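Local coordinates for DUF4439 domain-containing protein (Mycobacterium tuberculosis, PDB 2IB0) that is of unknown function but folds as a ferritin-like four-helix bundle and is found as a pair of subunits, at residues Thr36-Gly39 with Tyr40-Ser44; Asp57-Lys60 with Gln61-Arg65; Asp109-Thr112 with Ala113-Val117; Ala138-Ala141 with Thr142-Asn145; Arg146-Gly149 with Ala150-Ile153. All coordinates share one frame; numbering follows the deposited sequence.

Contact 1: Thr36-Gly39 with Tyr40-Ser44; sequences TIYG and YGIVS
Residues Thr-36 to Ser-44 form about two and a half turns of helix 18-46, and two sound backbone bonds join their halves. Tyr-40 N donates to Thr-36 O at 2.9 Å, and Val-43 N reaches Gly-39 O at 3.0 Å, nearly straight at 167°. Between them the helix is slacker: Gly-41 N shares itself weakly between Ile-37 O and Tyr-38 O, and Ile-42 N adds a weak bond to Gly-39 O. Thr-36 and Tyr-40, one turn apart, lie side by side and point the same way. With OG1 anti to its own carbonyl carbon (chi1 -67°), Thr-36 has its methyl CG2 anti to the backbone N and sets it 3.7 Å from Tyr-40 CD1. The phenol runs on into the bundle, where its OH meets Glu-107. Around the helix, Ile-42 lays CD1 over one face of the Tyr-38 ring, 4.4 Å from CE2. Val-43 CG2 comes to 3.4 Å from Gly-39 O, close against the backbone of a residue with no side chain. Tyrosine suits position 40 because its flat body packs against a methyl while its tip carries a hydroxyl to an inner carboxylate. The chemistry is divided: methyls meet both rings, one over Tyr-38 and one beside Tyr-40, while the side-chain hydroxyls of Thr-36 and Tyr-40 find their partners, Val-32 O and Glu-107, outside residues 36-44.

Contact 2: Asp57-Lys60 with Gln61-Arg65; sequences DALK and QHRHR
Leu-59 CD2 lies over one face of the Arg-63 guanidinium, standing 4.0 Å above the plane over its centre, a methyl laid on a flat cation one turn further along helix 52-75 of the ferritin-like four-helix bundle. The two side chains cross at a slant: Arg-63 has CG anti to its carbonyl carbon (chi1 -74°), which starts the extended chain to NE alongside Leu-59 O, with CG 3.3 Å from that oxygen. Arginine fits this exposed flank since its carbon chain can rest on leucine while its charge stays toward the surface. The second flat group, the His-62 imidazole, follows Ala-58, with CD2 4.3 Å from Ala-58 CB. Histidine suits the place because both ring nitrogens can be used at once, ND1 by Glu-33 and NE2 by Glu-107. Arg-65 adds salt bridges to Glu-33 and Glu-136. Such a cluster of carboxylates and histidine recalls the centre of metal-binding ferritin-like proteins, although whether this one binds metal is not known. Beneath the side chains the regular i to i+4 ladder holds: Gln-61 N reaches Asp-57 O at 3.1 Å with an N-H...O angle of 168°, and Arg-63 N reaches Leu-59 O at 2.9 Å. The last rung between the two segments runs from His-64 N to Lys-60 O, where His-64 CB also comes within 3.2 Å of that oxygen.

Contact 3: Asp109-Thr112 with Ala113-Val117; sequences DGAT and AWRAV
Arg-115 N donates to Ala-111 O at 2.8 Å, the shortest sound bond between these turns of helix 96-120, with an N-H...O angle of 165°. The same carbonyl oxygen lies below one face of the Arg-115 guanidinium, 4.2 Å from its plane and offset toward the rim. The arginine chain starts with CG anti to the backbone N (chi1 -176°), then bends at chi3 (-49°), which folds the head back over the preceding turn and leaves NH1 3.9 Å from Thr-112 CA. It also packs on Val-128 of the second subunit, so a long, flexible side chain is well placed at this edge. Thr-112 turns its hydroxyl back to Asn-108 O. On the inner side Trp-114 N is held by Gly-110 O at 2.9 Å, and the start of the indole runs past the Gly-110 backbone. Indole NE1 hydrogen-bonds to Glu-33, while the ring packs among alanines and leucines of helices 18-46 and 124-150. The bond from Ala-116 N to Thr-112 O is weak. One inward aromatic, small residues beside it and a polar outer flank are the pattern of an amphipathic helix in a ferritin-like four-helix bundle.

Contact 4: Ala138-Ala141 with Thr142-Asn145; sequences AVMA and TRWN
Thr-142 holds its OG1 in the crowded position between backbone N and carbonyl carbon (chi1 71°), and this rotamer aims the hydroxyl back at Val-139 O, to which it donates at 2.8 Å. The same oxygen also receives Arg-143 N at 3.0 Å, so two donors grip one carbonyl of helix 124-150. Thr-142 CG2 is thereby turned back along the helix, 3.0 Å from Ala-138 O. Arg-143 passes across Val-139, its CD 4.1 Å from Val-139 CG1, and then bends at chi3 (66°) to bring NH1 3.8 Å from Met-140 SD. Methionine is flexible enough for a tight curl: bent at chi2 (-54°) and chi3, Met-140 swings its methyl alongside Trp-144, CE lying 3.4 Å from Trp-144 CD1. The two side chains point the same way, inward, where they meet residues of the other three helices. Val-139 and Thr-142 instead face the second subunit, each packing on its Val-139. A threonine that pays its hydroxyl's hydrogen-bond debt to its own helix probably brings little unmet polarity to such an interface. Sulfur, methyl and indole thus pack within the bundle, while Ala-138, Val-139 and Thr-142 meet the second subunit, where Arg-143 also reaches Arg-146 of that chain.

Contact 5: Arg146-Gly149 with Ala150-Ile153; sequences RVLG and AWPI
Arg-146 O receives Ala-150 N at 3.2 Å as helix 124-150, last of the ferritin-like four-helix bundle, comes to its C-terminal end. Arg-146 starts away from residues 150-153 and packs on Arg-143 of the second subunit, with its NH1 also near the like-charged NH1 of Arg-146 there. Val-147 comes next and makes the main side-chain contact. Its CG1, anti to the backbone N (chi1 175°), stands over one face of the Trp-151 indole in a CH-pi contact, 3.7 Å from the centroid of the six-membered ring. The two side chains run alongside each other, and a branched aliphatic residue suits the place because it offers a methyl to the broad ring. Val-147 O also takes a weak bond from Ala-150 N. Leu-148 flanks the same indole, its CD2 4.3 Å from Trp-151 CE3, and also packs on helix 96-120. Its carbonyl takes Trp-151 N at 2.9 Å, a three-residue step that tightens the turn; the donor stands 61° out of the carbonyl plane. Gly-149, which is exposed and has no side chain, follows. From Trp-151 the chain is extended, and Pro-152, lacking an N-H, suits this departure from helical pairing. A water lies between Leu-148 O and Pro-152 O, 2.9 Å from Leu-148 O, and Ile-153 CD1 stands 3.9 Å from that same oxygen.

How the contacts relate
The five contacts come in series along the chain and sample all four helices: contact 1 on helix 18-46, contact 2 on 52-75, contact 3 on 96-120, and contacts 4 and 5 on 124-150, the last running into the loop beyond. Contacts 1, 2 and 4 touch one another, with centres about 11 to 15 Å apart, and converge on the bundle interior through Tyr-40, Ala-58 and Met-140. Contact 3 lies across the chain's centre from contacts 1 and 2, yet Trp-114 still packs on Arg-65. Contact 5, about 25 Å from contact 3 between centres, marks the bundle's end. Contacts 3, 4 and 5 also reach the second subunit, so helices 96-120 and 124-150 serve both core and dimer.

Contact 1: Thr36-Gly39 with Tyr40-Ser44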
loop_
_atom_site.group_PDB
_atom_site.type_symbol
_atom_site.label_atom_id
_atom_site.label_comp_id
_atom_site.label_asym_id
_atom_site.label_seq_id
_atom_site.Cartn_x
_atom_site.Cartn_y
_atom_site.Cartn_z
ATOM N N THR A 36 16.630 6.740 2.119
ATOM C CA THR A 36 16.333 5.545 1.335
ATOM C C THR A 36 17.085 5.480 0.027
ATOM O O THR A 36 17.590 4.417 -0.331
ATOM C CB THR A 36 14.836 5.431 1.019
ATOM O OG1 THR A 36 14.169 5.204 2.241
ATOM C CG2 THR A 36 14.583 4.263 0.150
ATOM N N ILE A 37 17.136 6.610 -0.683
ATOM C CA ILE A 37 17.874 6.729 -1.925
ATOM C C ILE A 37 19.368 6.449 -1.662
ATOM O O ILE A 37 19.999 5.703 -2.411
ATOM C CB ILE A 37 17.688 8.156 -2.568
ATOM C CG1 ILE A 37 16.250 8.333 -3.057
ATOM C CG2 ILE A 37 18.831 8.519 -3.600
ATOM C CD1 ILE A 37 15.808 9.792 -3.005
ATOM N N TYR A 38 19.904 7.003 -0.581
ATOM C CA TYR A 38 21.275 6.688 -0.168
ATOM C C TYR A 38 21.430 5.177 0.098
ATOM O O TYR A 38 22.420 4.560 -0.314
ATOM C CB TYR A 38 21.640 7.524 1.061
ATOM C CG TYR A 38 22.890 7.157 1.802
ATOM C CD1 TYR A 38 24.128 7.668 1.395
ATOM C CD2 TYR A 38 22.853 6.362 2.960
ATOM C CE1 TYR A 38 25.310 7.371 2.090
ATOM C CE2 TYR A 38 24.064 6.074 3.678
ATOM C CZ TYR A 38 25.266 6.571 3.226
ATOM O OH TYR A 38 26.461 6.358 3.900
ATOM N N GLY A 39 20.445 4.571 0.760
ATOM C CA GLY A 39 20.571 3.177 1.140
ATOM C C GLY A 39 20.527 2.255 -0.058
ATOM O O GLY A 39 21.123 1.180 -0.056
ATOM N N TYR A 40 19.768 2.640 -1.079
ATOM C CA TYR A 40 19.673 1.789 -2.259
ATOM C C TYR A 40 20.966 1.783 -3.079
ATOM O O TYR A 40 21.181 0.863 -3.839
ATOM C CB TYR A 40 18.495 2.167 -3.138
ATOM C CG TYR A 40 17.213 1.404 -2.887
ATOM C CD1 TYR A 40 16.091 2.042 -2.377
ATOM C CD2 TYR A 40 17.132 0.024 -3.154
ATOM C CE1 TYR A 40 14.877 1.316 -2.147
ATOM C CE2 TYR A 40 15.972 -0.689 -2.917
ATOM C CZ TYR A 40 14.833 -0.037 -2.405
ATOM O OH TYR A 40 13.653 -0.748 -2.210
ATOM N N GLY A 41 21.803 2.819 -2.934
ATOM C CA GLY A 41 23.159 2.758 -3.454
ATOM C C GLY A 41 23.887 1.543 -2.882
ATOM O O GLY A 41 24.626 0.871 -3.593
ATOM N N ILE A 42 23.711 1.293 -1.585
ATOM C CA ILE A 42 24.350 0.159 -0.937
ATOM C C ILE A 42 23.676 -1.163 -1.349
ATOM O O ILE A 42 24.352 -2.133 -1.660
ATOM C CB ILE A 42 24.389 0.331 0.592
ATOM C CG1 ILE A 42 25.423 1.414 0.967
ATOM C CG2 ILE A 42 24.859 -0.956 1.279
ATOM C CD1 ILE A 42 24.881 2.859 0.855
ATOM N N VAL A 43 22.347 -1.179 -1.381
ATOM C CA VAL A 43 21.611 -2.327 -1.887
ATOM C C VAL A 43 22.177 -2.703 -3.253
ATOM O O VAL A 43 22.547 -3.862 -3.481
ATOM C CB VAL A 43 20.100 -2.028 -1.960
ATOM C CG1 VAL A 43 19.328 -3.163 -2.651
ATOM C CG2 VAL A 43 19.555 -1.768 -0.573
ATOM N N SER A 44 22.326 -1.721 -4.137
ATOM C CA SER A 44 22.842 -1.997 -5.474
ATOM C C SER A 44 24.286 -2.557 -5.531
ATOM O O SER A 44 24.563 -3.530 -6.253
ATOM C CB SER A 44 22.752 -0.704 -6.296
ATOM O OG SER A 44 23.375 -0.874 -7.551
#

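Contact 2: Asp57-Lys60 with Gln61-Arg65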
loop_
_atom_site.group_PDB
_atom_site.type_symbol
_atom_site.label_atom_id
_atom_site.label_comp_id
_atom_site.label_asym_id
_atom_site.label_seq_id
_atom_site.Cartn_x
_atom_site.Cartn_y
_atom_site.Cartn_z
ATOM N N ASP A 57 14.211 0.309 -10.588
ATOM C CA ASP A 57 12.813 0.659 -10.353
ATOM C C ASP A 57 12.637 1.411 -9.039
ATOM O O ASP A 57 12.015 2.443 -9.004
ATOM C CB ASP A 57 11.963 -0.626 -10.233
ATOM C CG ASP A 57 11.501 -1.190 -11.562
ATOM O OD1 ASP A 57 11.750 -0.566 -12.630
ATOM O OD2 ASP A 57 10.859 -2.289 -11.516
ATOM N N ALA A 58 13.121 0.822 -7.939
ATOM C CA ALA A 58 12.981 1.436 -6.622
ATOM C C ALA A 58 13.641 2.839 -6.580
ATOM O O ALA A 58 13.052 3.787 -6.074
ATOM C CB ALA A 58 13.552 0.520 -5.537
ATOM N N LEU A 59 14.839 2.961 -7.145
ATOM C CA LEU A 59 15.576 4.229 -7.130
ATOM C C LEU A 59 14.896 5.334 -7.939
ATOM O O LEU A 59 14.841 6.459 -7.498
ATOM C CB LEU A 59 17.035 4.055 -7.595
ATOM C CG LEU A 59 18.117 3.665 -6.586
ATOM C CD1 LEU A 59 19.365 3.231 -7.302
ATOM C CD2 LEU A 59 18.416 4.844 -5.681
ATOM N N LYS A 60 14.334 5.000 -9.092
ATOM C CA LYS A 60 13.627 5.990 -9.910
ATOM C C LYS A 60 12.341 6.441 -9.206
ATOM O O LYS A 60 12.033 7.631 -9.139
ATOM C CB LYS A 60 13.364 5.422 -11.308
ATOM C CG LYS A 60 12.398 6.190 -12.187
ATOM C CD LYS A 60 12.001 5.369 -13.443
ATOM C CE LYS A 60 10.736 4.483 -13.202
ATOM N NZ LYS A 60 9.961 4.114 -14.480
ATOM N N GLN A 61 11.608 5.486 -8.657
ATOM C CA GLN A 61 10.426 5.772 -7.828
ATOM C C GLN A 61 10.713 6.713 -6.625
ATOM O O GLN A 61 9.986 7.681 -6.381
ATOM C CB GLN A 61 9.800 4.467 -7.353
ATOM C CG GLN A 61 8.599 4.652 -6.449
ATOM C CD GLN A 61 8.067 3.302 -5.967
ATOM O OE1 GLN A 61 8.393 2.838 -4.873
ATOM N NE2 GLN A 61 7.313 2.647 -6.816
ATOM N N HIS A 62 11.771 6.409 -5.886
ATOM C CA HIS A 62 12.159 7.285 -4.782
ATOM C C HIS A 62 12.694 8.646 -5.219
ATOM O O HIS A 62 12.353 9.642 -4.597
ATOM C CB HIS A 62 13.169 6.622 -3.881
ATOM C CG HIS A 62 12.624 5.473 -3.133
ATOM N ND1 HIS A 62 11.808 5.628 -2.032
ATOM C CD2 HIS A 62 12.740 4.140 -3.342
ATOM C CE1 HIS A 62 11.447 4.436 -1.593
ATOM N NE2 HIS A 62 12.021 3.516 -2.354
ATOM N N ARG A 63 13.535 8.696 -6.250
ATOM C CA ARG A 63 14.092 9.974 -6.698
ATOM C C ARG A 63 12.985 10.898 -7.168
ATOM O O ARG A 63 12.978 12.076 -6.813
ATOM C CB ARG A 63 15.166 9.807 -7.775
ATOM C CG ARG A 63 16.466 9.290 -7.246
ATOM C CD ARG A 63 17.325 8.814 -8.353
ATOM N NE ARG A 63 18.661 8.598 -7.834
ATOM C CZ ARG A 63 19.537 7.713 -8.301
ATOM N NH1 ARG A 63 19.205 6.920 -9.318
ATOM N NH2 ARG A 63 20.750 7.622 -7.733
ATOM N N HIS A 64 12.016 10.321 -7.893
ATOM C CA HIS A 64 10.882 11.065 -8.410
ATOM C C HIS A 64 9.993 11.564 -7.259
ATOM O O HIS A 64 9.613 12.723 -7.237
ATOM C CB HIS A 64 10.074 10.206 -9.416
ATOM C CG HIS A 64 8.974 10.958 -10.113
ATOM N ND1 HIS A 64 7.698 11.082 -9.590
ATOM C CD2 HIS A 64 8.953 11.626 -11.294
ATOM C CE1 HIS A 64 6.946 11.800 -10.408
ATOM N NE2 HIS A 64 7.681 12.140 -11.452
ATOM N N ARG A 65 9.655 10.682 -6.314
ATOM C CA ARG A 65 8.896 11.064 -5.135
ATOM C C ARG A 65 9.575 12.204 -4.359
ATOM O O ARG A 65 8.925 13.176 -3.999
ATOM C CB ARG A 65 8.748 9.861 -4.218
ATOM C CG ARG A 65 7.779 10.084 -3.095
ATOM C CD ARG A 65 7.765 8.880 -2.199
ATOM N NE ARG A 65 7.220 7.713 -2.865
ATOM C CZ ARG A 65 7.554 6.460 -2.573
ATOM N NH1 ARG A 65 8.460 6.217 -1.631
ATOM N NH2 ARG A 65 6.991 5.441 -3.229
#

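Contact 3: Asp109-Thr112 with Ala113-Val117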
loop_
_atom_site.group_PDB
_atom_site.type_symbol
_atom_site.label_atom_id
_atom_site.label_comp_id
_atom_site.label_asym_id
_atom_site.label_seq_id
_atom_site.Cartn_x
_atom_site.Cartn_y
_atom_site.Cartn_z
ATOM N N ASP A 109 10.060 1.488 6.761
ATOM C CA ASP A 109 10.215 2.798 7.382
ATOM C C ASP A 109 9.526 3.901 6.525
ATOM O O ASP A 109 9.004 4.887 7.055
ATOM C CB ASP A 109 11.719 3.165 7.524
ATOM C CG ASP A 109 12.447 2.390 8.649
ATOM O OD1 ASP A 109 11.800 1.732 9.509
ATOM O OD2 ASP A 109 13.713 2.488 8.694
ATOM N N GLY A 110 9.595 3.770 5.197
ATOM C CA GLY A 110 8.937 4.728 4.305
ATOM C C GLY A 110 7.405 4.652 4.395
ATOM O O GLY A 110 6.728 5.702 4.368
ATOM N N ALA A 111 6.841 3.444 4.471
ATOM C CA ALA A 111 5.392 3.292 4.742
ATOM C C ALA A 111 4.988 4.010 6.030
ATOM O O ALA A 111 4.033 4.789 6.068
ATOM C CB ALA A 111 4.995 1.808 4.833
ATOM N N THR A 112 5.744 3.773 7.090
ATOM C CA THR A 112 5.501 4.444 8.377
ATOM C C THR A 112 5.496 5.956 8.283
ATOM O O THR A 112 4.660 6.603 8.926
ATOM C CB THR A 112 6.531 4.019 9.424
ATOM O OG1 THR A 112 6.420 2.615 9.609
ATOM C CG2 THR A 112 6.284 4.714 10.782
ATOM N N ALA A 113 6.439 6.517 7.520
ATOM C CA ALA A 113 6.552 7.979 7.374
ATOM C C ALA A 113 5.409 8.524 6.490
ATOM O O ALA A 113 4.824 9.542 6.790
ATOM C CB ALA A 113 7.889 8.367 6.810
ATOM N N TRP A 114 5.089 7.817 5.421
ATOM C CA TRP A 114 3.938 8.170 4.595
ATOM C C TRP A 114 2.574 8.018 5.251
ATOM O O TRP A 114 1.692 8.846 5.019
ATOM C CB TRP A 114 4.009 7.505 3.216
ATOM C CG TRP A 114 5.161 8.142 2.454
ATOM C CD1 TRP A 114 6.363 7.562 2.147
ATOM C CD2 TRP A 114 5.225 9.486 1.973
ATOM N NE1 TRP A 114 7.169 8.457 1.485
ATOM C CE2 TRP A 114 6.494 9.649 1.364
ATOM C CE3 TRP A 114 4.324 10.572 1.989
ATOM C CZ2 TRP A 114 6.887 10.833 0.763
ATOM C CZ3 TRP A 114 4.728 11.781 1.406
ATOM C CH2 TRP A 114 6.002 11.902 0.803
ATOM N N ARG A 115 2.384 6.992 6.077
ATOM C CA ARG A 115 1.136 6.906 6.850
ATOM C C ARG A 115 0.978 8.129 7.741
ATOM O O ARG A 115 -0.126 8.590 7.940
ATOM C CB ARG A 115 1.087 5.627 7.675
ATOM C CG ARG A 115 -0.196 5.439 8.405
ATOM C CD ARG A 115 -0.242 4.076 9.108
ATOM N NE ARG A 115 0.133 2.996 8.201
ATOM C CZ ARG A 115 1.266 2.301 8.253
ATOM N NH1 ARG A 115 2.190 2.549 9.193
ATOM N NH2 ARG A 115 1.472 1.341 7.351
ATOM N N ALA A 116 2.079 8.660 8.282
ATOM C CA ALA A 116 1.978 9.898 9.085
ATOM C C ALA A 116 1.554 11.124 8.274
ATOM O O ALA A 116 0.847 11.977 8.775
ATOM C CB ALA A 116 3.290 10.178 9.807
ATOM N N VAL A 117 2.046 11.245 7.036
ATOM C CA VAL A 117 1.578 12.319 6.146
ATOM C C VAL A 117 0.062 12.150 5.811
ATOM O O VAL A 117 -0.734 13.136 5.838
ATOM C CB VAL A 117 2.485 12.425 4.865
ATOM C CG1 VAL A 117 1.979 13.525 3.937
ATOM C CG2 VAL A 117 4.033 12.720 5.242
#

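Contact 4: Ala138-Ala141 with Thr142-Asn145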
loop_
_atom_site.group_PDB
_atom_site.type_symbol
_atom_site.label_atom_id
_atom_site.label_comp_id
_atom_site.label_asym_id
_atom_site.label_seq_id
_atom_site.Cartn_x
_atom_site.Cartn_y
_atom_site.Cartn_z
ATOM N N ALA A 138 4.894 -0.029 0.431
ATOM C CA ALA A 138 4.351 -1.374 0.736
ATOM C C ALA A 138 4.488 -2.414 -0.375
ATOM O O ALA A 138 4.775 -3.561 -0.102
ATOM C CB ALA A 138 2.914 -1.254 1.093
ATOM N N VAL A 139 4.191 -2.044 -1.614
ATOM C CA VAL A 139 4.370 -2.944 -2.751
ATOM C C VAL A 139 5.892 -3.209 -2.912
ATOM O O VAL A 139 6.326 -4.372 -3.070
ATOM C CB VAL A 139 3.711 -2.358 -4.001
ATOM C CG1 VAL A 139 4.213 -3.045 -5.255
ATOM C CG2 VAL A 139 2.127 -2.455 -3.883
ATOM N N MET A 140 6.724 -2.173 -2.775
ATOM C CA MET A 140 8.190 -2.396 -2.848
ATOM C C MET A 140 8.719 -3.389 -1.812
ATOM O O MET A 140 9.539 -4.263 -2.152
ATOM C CB MET A 140 8.998 -1.094 -2.767
ATOM C CG MET A 140 9.222 -0.353 -4.104
ATOM S SD MET A 140 9.963 -1.298 -5.494
ATOM C CE MET A 140 11.016 -2.264 -4.629
ATOM N N ALA A 141 8.301 -3.229 -0.552
ATOM C CA ALA A 141 8.630 -4.169 0.539
ATOM C C ALA A 141 8.190 -5.599 0.219
ATOM O O ALA A 141 8.953 -6.551 0.477
ATOM C CB ALA A 141 8.038 -3.690 1.928
ATOM N N THR A 142 6.974 -5.788 -0.321
ATOM C CA THR A 142 6.546 -7.144 -0.606
ATOM C C THR A 142 7.427 -7.743 -1.723
ATOM O O THR A 142 7.712 -8.932 -1.718
ATOM C CB THR A 142 5.040 -7.267 -1.051
ATOM O OG1 THR A 142 4.902 -6.722 -2.363
ATOM C CG2 THR A 142 4.125 -6.527 -0.135
ATOM N N ARG A 143 7.796 -6.935 -2.715
ATOM C CA ARG A 143 8.698 -7.397 -3.780
ATOM C C ARG A 143 10.098 -7.836 -3.266
ATOM O O ARG A 143 10.643 -8.816 -3.728
ATOM C CB ARG A 143 8.863 -6.305 -4.849
ATOM C CG ARG A 143 7.576 -6.051 -5.540
ATOM C CD ARG A 143 7.617 -4.950 -6.635
ATOM N NE ARG A 143 8.464 -5.380 -7.750
ATOM C CZ ARG A 143 9.038 -4.578 -8.658
ATOM N NH1 ARG A 143 8.888 -3.239 -8.627
ATOM N NH2 ARG A 143 9.795 -5.128 -9.614
ATOM N N TRP A 144 10.664 -7.119 -2.314
ATOM C CA TRP A 144 11.942 -7.516 -1.711
ATOM C C TRP A 144 11.828 -8.724 -0.779
ATOM O O TRP A 144 12.753 -9.517 -0.690
ATOM C CB TRP A 144 12.600 -6.335 -0.986
ATOM C CG TRP A 144 13.225 -5.371 -1.927
ATOM C CD1 TRP A 144 12.733 -4.145 -2.317
ATOM C CD2 TRP A 144 14.491 -5.540 -2.608
ATOM N NE1 TRP A 144 13.614 -3.549 -3.217
ATOM C CE2 TRP A 144 14.704 -4.376 -3.397
ATOM C CE3 TRP A 144 15.467 -6.560 -2.615
ATOM C CZ2 TRP A 144 15.870 -4.200 -4.208
ATOM C CZ3 TRP A 144 16.634 -6.380 -3.427
ATOM C CH2 TRP A 144 16.804 -5.207 -4.209
ATOM N N ASN A 145 10.673 -8.868 -0.111
ATOM C CA ASN A 145 10.378 -10.023 0.704
ATOM C C ASN A 145 10.226 -11.291 -0.147
ATOM O O ASN A 145 10.572 -12.384 0.287
ATOM C CB ASN A 145 9.102 -9.786 1.485
ATOM C CG ASN A 145 9.354 -9.238 2.876
ATOM O OD1 ASN A 145 8.682 -8.261 3.324
ATOM N ND2 ASN A 145 10.291 -9.869 3.598
#

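Contact 5: Arg146-Gly149 with Ala150-Ile153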
loop_
_atom_site.group_PDB
_atom_site.type_symbol
_atom_site.label_atom_id
_atom_site.label_comp_id
_atom_site.label_asym_id
_atom_site.label_seq_id
_atom_site.Cartn_x
_atom_site.Cartn_y
_atom_site.Cartn_z
ATOM N N ARG A 146 9.681 -11.123 -1.347
ATOM C CA ARG A 146 9.580 -12.186 -2.314
ATOM C C ARG A 146 10.991 -12.586 -2.797
ATOM O O ARG A 146 11.266 -13.767 -2.976
ATOM C CB ARG A 146 8.711 -11.735 -3.486
ATOM C CG ARG A 146 8.307 -12.810 -4.434
ATOM C CD ARG A 146 7.121 -12.280 -5.284
ATOM N NE ARG A 146 5.886 -12.169 -4.485
ATOM C CZ ARG A 146 5.017 -11.144 -4.517
ATOM N NH1 ARG A 146 5.211 -10.087 -5.294
ATOM N NH2 ARG A 146 3.945 -11.178 -3.736
ATOM N N VAL A 147 11.879 -11.606 -2.990
ATOM C CA VAL A 147 13.288 -11.910 -3.229
ATOM C C VAL A 147 13.916 -12.726 -2.075
ATOM O O VAL A 147 14.501 -13.798 -2.306
ATOM C CB VAL A 147 14.099 -10.604 -3.560
ATOM C CG1 VAL A 147 15.604 -10.912 -3.678
ATOM C CG2 VAL A 147 13.589 -10.004 -4.879
ATOM N N LEU A 148 13.817 -12.250 -0.826
ATOM C CA LEU A 148 14.356 -13.011 0.330
ATOM C C LEU A 148 13.830 -14.434 0.386
ATOM O O LEU A 148 14.595 -15.349 0.601
ATOM C CB LEU A 148 13.997 -12.327 1.655
ATOM C CG LEU A 148 14.826 -11.083 1.959
ATOM C CD1 LEU A 148 14.264 -10.357 3.195
ATOM C CD2 LEU A 148 16.285 -11.506 2.170
ATOM N N GLY A 149 12.498 -14.596 0.263
ATOM C CA GLY A 149 11.815 -15.906 0.319
ATOM C C GLY A 149 12.251 -16.919 -0.730
ATOM O O GLY A 149 12.090 -18.115 -0.537
ATOM N N ALA A 150 12.751 -16.437 -1.868
ATOM C CA ALA A 150 13.369 -17.251 -2.913
ATOM C C ALA A 150 14.873 -17.539 -2.679
ATOM O O ALA A 150 15.490 -18.335 -3.424
ATOM C CB ALA A 150 13.176 -16.562 -4.293
ATOM N N TRP A 151 15.478 -16.908 -1.677
ATOM C CA TRP A 151 16.837 -17.262 -1.355
ATOM C C TRP A 151 16.885 -18.209 -0.167
ATOM O O TRP A 151 15.953 -18.221 0.627
ATOM C CB TRP A 151 17.677 -16.033 -1.038
ATOM C CG TRP A 151 17.858 -15.115 -2.186
ATOM C CD1 TRP A 151 17.701 -15.401 -3.501
ATOM C CD2 TRP A 151 18.339 -13.757 -2.104
ATOM N NE1 TRP A 151 17.989 -14.281 -4.252
ATOM C CE2 TRP A 151 18.367 -13.250 -3.418
ATOM C CE3 TRP A 151 18.699 -12.918 -1.038
ATOM C CZ2 TRP A 151 18.794 -11.951 -3.714
ATOM C CZ3 TRP A 151 19.131 -11.568 -1.333
ATOM C CH2 TRP A 151 19.160 -11.121 -2.659
ATOM N N PRO A 152 17.988 -18.945 -0.004
ATOM C CA PRO A 152 18.041 -19.860 1.173
ATOM C C PRO A 152 17.917 -19.087 2.527
ATOM O O PRO A 152 18.484 -18.001 2.718
ATOM C CB PRO A 152 19.369 -20.601 1.033
ATOM C CG PRO A 152 20.046 -20.118 -0.218
ATOM C CD PRO A 152 19.222 -18.939 -0.799
ATOM N N ILE A 153 17.075 -19.586 3.414
ATOM C CA ILE A 153 16.995 -19.005 4.773
ATOM C C ILE A 153 18.074 -19.673 5.557
ATOM O O ILE A 153 18.161 -20.908 5.578
ATOM C CB ILE A 153 15.617 -19.202 5.431
ATOM C CG1 ILE A 153 14.468 -18.759 4.473
ATOM C CG2 ILE A 153 15.570 -18.544 6.840
ATOM C CD1 ILE A 153 14.484 -17.323 3.964
HETATM O O HOH W 1 16.978 -15.434 2.337
#